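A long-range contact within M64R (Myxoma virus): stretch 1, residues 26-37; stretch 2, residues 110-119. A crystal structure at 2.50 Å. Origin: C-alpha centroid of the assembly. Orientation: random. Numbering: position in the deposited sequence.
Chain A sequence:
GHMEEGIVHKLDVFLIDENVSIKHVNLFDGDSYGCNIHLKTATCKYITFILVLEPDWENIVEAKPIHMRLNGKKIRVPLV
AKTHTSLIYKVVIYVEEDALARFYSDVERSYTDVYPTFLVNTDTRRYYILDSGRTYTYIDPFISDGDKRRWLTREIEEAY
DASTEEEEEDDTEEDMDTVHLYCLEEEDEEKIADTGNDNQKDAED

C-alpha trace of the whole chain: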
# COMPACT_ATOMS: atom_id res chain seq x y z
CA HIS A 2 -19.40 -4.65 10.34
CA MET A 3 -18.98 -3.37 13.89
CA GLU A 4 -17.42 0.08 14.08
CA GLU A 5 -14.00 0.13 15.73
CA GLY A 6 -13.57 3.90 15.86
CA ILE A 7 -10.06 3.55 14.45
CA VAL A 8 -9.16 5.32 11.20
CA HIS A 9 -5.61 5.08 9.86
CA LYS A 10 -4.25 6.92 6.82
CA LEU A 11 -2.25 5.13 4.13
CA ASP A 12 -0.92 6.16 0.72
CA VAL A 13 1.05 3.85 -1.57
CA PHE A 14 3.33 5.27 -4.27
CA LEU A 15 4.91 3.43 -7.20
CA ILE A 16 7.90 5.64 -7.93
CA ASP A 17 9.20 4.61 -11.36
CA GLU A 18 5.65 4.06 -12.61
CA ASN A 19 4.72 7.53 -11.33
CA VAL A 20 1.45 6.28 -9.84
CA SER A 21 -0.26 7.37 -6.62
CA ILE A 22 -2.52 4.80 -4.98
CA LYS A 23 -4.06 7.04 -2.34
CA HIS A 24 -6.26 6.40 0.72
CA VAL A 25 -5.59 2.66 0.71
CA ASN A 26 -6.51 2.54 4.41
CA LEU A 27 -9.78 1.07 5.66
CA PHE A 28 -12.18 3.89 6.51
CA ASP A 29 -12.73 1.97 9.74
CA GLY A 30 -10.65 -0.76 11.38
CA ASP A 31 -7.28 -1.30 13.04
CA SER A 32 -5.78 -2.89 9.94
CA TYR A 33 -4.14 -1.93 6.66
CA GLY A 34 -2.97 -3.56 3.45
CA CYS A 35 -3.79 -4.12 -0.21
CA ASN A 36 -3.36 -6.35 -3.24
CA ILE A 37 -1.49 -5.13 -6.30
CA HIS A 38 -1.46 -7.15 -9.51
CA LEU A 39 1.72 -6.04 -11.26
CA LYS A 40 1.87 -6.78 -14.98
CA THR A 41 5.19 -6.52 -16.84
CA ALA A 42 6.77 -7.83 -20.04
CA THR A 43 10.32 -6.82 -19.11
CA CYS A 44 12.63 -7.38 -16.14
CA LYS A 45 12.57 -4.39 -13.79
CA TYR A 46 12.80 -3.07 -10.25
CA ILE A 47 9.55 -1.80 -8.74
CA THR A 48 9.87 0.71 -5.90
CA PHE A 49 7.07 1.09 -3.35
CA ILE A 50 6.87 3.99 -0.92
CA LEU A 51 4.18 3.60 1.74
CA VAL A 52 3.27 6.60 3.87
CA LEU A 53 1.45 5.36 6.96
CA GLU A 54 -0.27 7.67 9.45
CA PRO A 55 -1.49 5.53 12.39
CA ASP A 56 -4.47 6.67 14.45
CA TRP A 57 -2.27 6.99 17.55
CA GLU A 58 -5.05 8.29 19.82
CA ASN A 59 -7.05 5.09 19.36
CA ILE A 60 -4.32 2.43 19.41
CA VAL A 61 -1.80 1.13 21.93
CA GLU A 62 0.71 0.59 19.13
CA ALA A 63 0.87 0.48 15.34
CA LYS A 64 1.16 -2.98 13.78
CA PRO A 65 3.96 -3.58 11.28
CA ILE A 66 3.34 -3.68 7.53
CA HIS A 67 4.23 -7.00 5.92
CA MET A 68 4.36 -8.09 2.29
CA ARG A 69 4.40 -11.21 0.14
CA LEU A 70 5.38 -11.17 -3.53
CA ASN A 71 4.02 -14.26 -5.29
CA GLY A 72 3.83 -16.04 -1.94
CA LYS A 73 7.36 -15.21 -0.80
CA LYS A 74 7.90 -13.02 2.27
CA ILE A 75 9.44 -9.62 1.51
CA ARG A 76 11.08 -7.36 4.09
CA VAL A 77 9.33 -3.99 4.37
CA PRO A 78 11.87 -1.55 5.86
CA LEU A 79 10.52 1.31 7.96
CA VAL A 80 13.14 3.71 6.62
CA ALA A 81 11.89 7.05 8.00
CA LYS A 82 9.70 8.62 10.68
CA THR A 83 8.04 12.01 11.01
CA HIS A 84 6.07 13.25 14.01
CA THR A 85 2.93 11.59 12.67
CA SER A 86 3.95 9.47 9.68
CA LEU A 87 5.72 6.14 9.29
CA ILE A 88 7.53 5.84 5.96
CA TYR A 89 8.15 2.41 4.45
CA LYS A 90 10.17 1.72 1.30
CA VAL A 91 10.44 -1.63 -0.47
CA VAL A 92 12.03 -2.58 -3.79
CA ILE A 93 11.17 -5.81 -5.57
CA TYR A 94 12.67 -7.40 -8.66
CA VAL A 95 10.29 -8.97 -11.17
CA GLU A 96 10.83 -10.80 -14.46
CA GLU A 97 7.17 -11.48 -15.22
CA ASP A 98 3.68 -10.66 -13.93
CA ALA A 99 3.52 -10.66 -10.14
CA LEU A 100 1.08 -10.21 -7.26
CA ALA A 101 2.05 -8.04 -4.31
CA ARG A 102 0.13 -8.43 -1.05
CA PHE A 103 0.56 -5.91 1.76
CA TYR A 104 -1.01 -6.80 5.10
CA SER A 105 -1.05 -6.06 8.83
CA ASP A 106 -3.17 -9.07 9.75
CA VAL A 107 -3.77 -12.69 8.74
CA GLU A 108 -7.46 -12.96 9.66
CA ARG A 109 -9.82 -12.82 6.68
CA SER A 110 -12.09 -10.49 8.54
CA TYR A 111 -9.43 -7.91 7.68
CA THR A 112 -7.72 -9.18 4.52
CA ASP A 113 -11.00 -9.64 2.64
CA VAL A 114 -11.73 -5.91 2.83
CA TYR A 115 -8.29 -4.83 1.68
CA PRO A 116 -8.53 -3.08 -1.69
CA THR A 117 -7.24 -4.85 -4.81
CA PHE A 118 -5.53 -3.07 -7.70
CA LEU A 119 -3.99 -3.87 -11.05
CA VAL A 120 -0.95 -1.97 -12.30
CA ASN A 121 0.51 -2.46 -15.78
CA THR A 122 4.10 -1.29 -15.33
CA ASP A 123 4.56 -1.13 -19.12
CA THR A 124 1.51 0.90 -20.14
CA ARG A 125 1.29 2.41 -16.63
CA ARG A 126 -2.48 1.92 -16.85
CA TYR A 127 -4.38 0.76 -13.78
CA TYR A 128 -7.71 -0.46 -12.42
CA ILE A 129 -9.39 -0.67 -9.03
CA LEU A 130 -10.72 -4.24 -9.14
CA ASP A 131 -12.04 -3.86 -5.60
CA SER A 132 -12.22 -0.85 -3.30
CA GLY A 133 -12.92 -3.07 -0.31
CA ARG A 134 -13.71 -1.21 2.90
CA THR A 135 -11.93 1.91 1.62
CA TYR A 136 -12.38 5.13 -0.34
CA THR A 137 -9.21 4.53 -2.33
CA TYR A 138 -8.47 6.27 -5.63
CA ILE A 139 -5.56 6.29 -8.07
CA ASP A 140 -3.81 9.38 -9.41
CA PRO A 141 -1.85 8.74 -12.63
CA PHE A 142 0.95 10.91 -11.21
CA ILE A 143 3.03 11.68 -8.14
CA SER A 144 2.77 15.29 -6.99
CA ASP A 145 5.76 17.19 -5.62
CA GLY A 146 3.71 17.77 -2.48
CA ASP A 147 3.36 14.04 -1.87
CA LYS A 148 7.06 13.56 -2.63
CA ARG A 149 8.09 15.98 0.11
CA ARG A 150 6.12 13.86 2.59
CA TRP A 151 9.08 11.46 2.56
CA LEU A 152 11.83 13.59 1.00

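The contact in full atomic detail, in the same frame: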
# COMPACT_ATOMS: atom_id res chain seq x y z
N ASN A 26 -6.02 2.90 3.08
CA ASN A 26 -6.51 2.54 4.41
C ASN A 26 -8.01 2.22 4.47
O ASN A 26 -8.80 2.81 3.73
CB ASN A 26 -6.21 3.67 5.39
CG ASN A 26 -6.82 4.98 4.94
OD1 ASN A 26 -6.19 5.75 4.21
ND2 ASN A 26 -8.05 5.25 5.37
N LEU A 27 -8.38 1.31 5.35
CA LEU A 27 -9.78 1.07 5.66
C LEU A 27 -10.36 2.34 6.27
O LEU A 27 -9.69 3.00 7.07
CB LEU A 27 -9.94 -0.11 6.63
CG LEU A 27 -9.30 -1.44 6.25
CD1 LEU A 27 -9.49 -2.45 7.38
CD2 LEU A 27 -9.87 -1.97 4.95
N PHE A 28 -11.59 2.69 5.92
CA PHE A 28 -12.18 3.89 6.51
C PHE A 28 -12.65 3.61 7.93
O PHE A 28 -13.11 4.52 8.64
CB PHE A 28 -13.33 4.44 5.65
CG PHE A 28 -14.40 3.44 5.30
CD1 PHE A 28 -15.34 3.04 6.24
CD2 PHE A 28 -14.51 2.94 4.01
CE1 PHE A 28 -16.33 2.14 5.92
CE2 PHE A 28 -15.50 2.04 3.68
CZ PHE A 28 -16.42 1.64 4.63
N ASP A 29 -12.53 2.35 8.35
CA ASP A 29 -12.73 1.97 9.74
C ASP A 29 -12.15 0.58 10.01
O ASP A 29 -12.51 -0.39 9.35
CB ASP A 29 -14.21 1.99 10.12
CG ASP A 29 -14.44 1.68 11.58
OD1 ASP A 29 -14.28 2.59 12.42
OD2 ASP A 29 -14.79 0.52 11.89
N GLY A 30 -11.25 0.51 10.99
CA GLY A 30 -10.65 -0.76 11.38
C GLY A 30 -9.16 -0.65 11.65
O GLY A 30 -8.44 0.03 10.91
N ASP A 31 -8.70 -1.30 12.71
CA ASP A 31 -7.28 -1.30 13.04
C ASP A 31 -6.53 -2.31 12.18
O ASP A 31 -6.04 -3.33 12.67
CB ASP A 31 -7.05 -1.60 14.52
CG ASP A 31 -5.59 -1.50 14.92
OD1 ASP A 31 -4.84 -0.76 14.25
OD2 ASP A 31 -5.19 -2.17 15.90
N SER A 32 -6.45 -2.02 10.88
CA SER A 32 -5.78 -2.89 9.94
C SER A 32 -5.52 -2.14 8.64
O SER A 32 -6.27 -1.23 8.28
CB SER A 32 -6.60 -4.15 9.67
OG SER A 32 -5.84 -5.13 8.99
N TYR A 33 -4.48 -2.53 7.93
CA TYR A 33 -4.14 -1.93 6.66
C TYR A 33 -3.45 -2.91 5.73
O TYR A 33 -2.84 -3.84 6.16
CB TYR A 33 -3.31 -0.67 6.83
CG TYR A 33 -2.51 -0.59 8.09
CD1 TYR A 33 -1.35 -1.32 8.23
CD2 TYR A 33 -2.89 0.23 9.12
CE1 TYR A 33 -0.60 -1.23 9.36
CE2 TYR A 33 -2.15 0.32 10.25
CZ TYR A 33 -1.01 -0.42 10.37
OH TYR A 33 -0.27 -0.33 11.49
N GLY A 34 -3.55 -2.68 4.44
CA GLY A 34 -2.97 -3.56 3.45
C GLY A 34 -3.71 -3.46 2.14
O GLY A 34 -4.75 -2.80 2.05
N CYS A 35 -3.17 -4.12 1.11
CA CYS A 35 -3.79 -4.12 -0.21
C CYS A 35 -3.20 -5.20 -1.10
O CYS A 35 -2.19 -5.81 -0.77
CB CYS A 35 -3.64 -2.76 -0.88
SG CYS A 35 -1.93 -2.28 -1.20
N ASN A 36 -3.85 -5.41 -2.24
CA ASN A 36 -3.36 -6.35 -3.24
C ASN A 36 -3.08 -5.63 -4.55
O ASN A 36 -3.94 -4.92 -5.07
CB ASN A 36 -4.38 -7.47 -3.45
CG ASN A 36 -4.80 -8.13 -2.15
OD1 ASN A 36 -3.96 -8.57 -1.37
ND2 ASN A 36 -6.10 -8.18 -1.91
N ILE A 37 -1.88 -5.82 -5.08
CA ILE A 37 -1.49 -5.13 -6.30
C ILE A 37 -1.01 -6.11 -7.36
O ILE A 37 0.08 -6.66 -7.26
CB ILE A 37 -0.39 -4.09 -6.04
CG1 ILE A 37 -0.82 -3.12 -4.94
CG2 ILE A 37 -0.06 -3.33 -7.31
CD1 ILE A 37 0.20 -2.05 -4.63
N SER A 110 -11.20 -11.58 8.16
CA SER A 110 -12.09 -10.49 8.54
C SER A 110 -11.48 -9.13 8.19
O SER A 110 -12.19 -8.14 8.04
CB SER A 110 -12.41 -10.56 10.03
OG SER A 110 -11.22 -10.68 10.80
N TYR A 111 -10.15 -9.11 8.07
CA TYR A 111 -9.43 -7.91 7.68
C TYR A 111 -8.95 -7.96 6.23
O TYR A 111 -9.14 -7.01 5.47
CB TYR A 111 -8.23 -7.69 8.60
CG TYR A 111 -8.56 -6.98 9.89
CD1 TYR A 111 -9.63 -6.10 9.97
CD2 TYR A 111 -7.81 -7.19 11.04
CE1 TYR A 111 -9.94 -5.44 11.15
CE2 TYR A 111 -8.10 -6.54 12.22
CZ TYR A 111 -9.17 -5.67 12.27
OH TYR A 111 -9.47 -5.02 13.44
N THR A 112 -8.34 -9.08 5.84
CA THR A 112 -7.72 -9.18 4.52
C THR A 112 -8.73 -9.15 3.39
O THR A 112 -8.41 -8.74 2.27
CB THR A 112 -6.87 -10.45 4.40
OG1 THR A 112 -7.72 -11.61 4.43
CG2 THR A 112 -5.85 -10.53 5.53
N ASP A 113 -9.96 -9.58 3.67
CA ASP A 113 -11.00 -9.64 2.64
C ASP A 113 -11.52 -8.25 2.27
O ASP A 113 -12.13 -8.08 1.22
CB ASP A 113 -12.17 -10.51 3.10
CG ASP A 113 -11.82 -11.98 3.12
OD1 ASP A 113 -10.77 -12.36 2.56
OD2 ASP A 113 -12.60 -12.77 3.70
N VAL A 114 -11.28 -7.26 3.13
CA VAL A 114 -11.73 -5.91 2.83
C VAL A 114 -10.58 -4.99 2.46
O VAL A 114 -10.76 -3.78 2.33
CB VAL A 114 -12.53 -5.30 4.00
CG1 VAL A 114 -13.92 -5.93 4.07
CG2 VAL A 114 -11.79 -5.47 5.31
N TYR A 115 -9.38 -5.56 2.30
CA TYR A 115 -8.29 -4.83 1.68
C TYR A 115 -8.67 -4.53 0.23
O TYR A 115 -9.33 -5.34 -0.42
CB TYR A 115 -6.98 -5.63 1.71
CG TYR A 115 -6.32 -5.79 3.06
CD1 TYR A 115 -6.75 -5.06 4.16
CD2 TYR A 115 -5.25 -6.66 3.23
CE1 TYR A 115 -6.13 -5.21 5.40
CE2 TYR A 115 -4.63 -6.82 4.46
CZ TYR A 115 -5.07 -6.09 5.54
OH TYR A 115 -4.45 -6.25 6.76
N PRO A 116 -8.26 -3.36 -0.28
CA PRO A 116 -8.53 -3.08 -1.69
C PRO A 116 -7.59 -3.85 -2.62
O PRO A 116 -6.48 -4.19 -2.22
CB PRO A 116 -8.31 -1.57 -1.80
CG PRO A 116 -7.31 -1.28 -0.74
CD PRO A 116 -7.60 -2.23 0.39
N THR A 117 -8.04 -4.12 -3.84
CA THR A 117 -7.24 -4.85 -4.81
C THR A 117 -7.07 -4.05 -6.10
O THR A 117 -8.06 -3.60 -6.69
CB THR A 117 -7.87 -6.22 -5.14
OG1 THR A 117 -8.06 -6.96 -3.93
CG2 THR A 117 -6.96 -7.01 -6.07
N PHE A 118 -5.83 -3.87 -6.52
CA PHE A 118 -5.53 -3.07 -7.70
C PHE A 118 -4.79 -3.87 -8.76
O PHE A 118 -4.20 -4.91 -8.47
CB PHE A 118 -4.69 -1.84 -7.33
CG PHE A 118 -5.21 -1.09 -6.14
CD1 PHE A 118 -6.17 -0.11 -6.28
CD2 PHE A 118 -4.71 -1.36 -4.87
CE1 PHE A 118 -6.64 0.59 -5.19
CE2 PHE A 118 -5.18 -0.66 -3.77
CZ PHE A 118 -6.15 0.31 -3.93
N LEU A 119 -4.83 -3.36 -9.98
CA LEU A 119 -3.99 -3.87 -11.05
C LEU A 119 -3.13 -2.73 -11.55
O LEU A 119 -3.63 -1.62 -11.77
CB LEU A 119 -4.81 -4.46 -12.20

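What ties the two backbones together? The strand segments around Asn-36 and Thr-117 run parallel, their axes 31° apart, and two hydrogen bonds join the backbones through one residue. Asn-36 N donates to Pro-116 O at 2.9 Å, and Phe-118 N donates to Asn-36 O at 2.6 Å, so Asn-36 reaches across to the residues before and after its bridge partner, Thr-117, as parallel pairing requires.

Which side-chain hydrogen bond crosses the contact? Tyr-115 OH donates to Ser-32 OG over 2.9 Å, anchoring the far end of the tyrosine in the loop ahead of the strand.

Why is there a glycine at 34? Tyr-115 lays its ring face against it, with Gly-34 CA 3.7 Å from the ring centroid, almost on the ring normal. A CB here would lie 2.5 Å from Tyr-115 CE2, a clash, and the backbone angles alone call for glycine. Similarly, Ser-32 CB sits over a face of the Tyr-111 ring, 3.5 Å from its centroid.

What fills the remaining space? Leu-27 extends its tip to Val-114, CD2 to CG2 at 4.0 Å, and also borders the rings of Tyr-111 and Tyr-115. Further along, Cys-35 CB meets Pro-116 CG at 4.0 Å and the edge of the Phe-118 ring, at CE2, at 3.9 Å. Ile-37 and Phe-118 share one sheet face; Asn-36 and Thr-117 share the other.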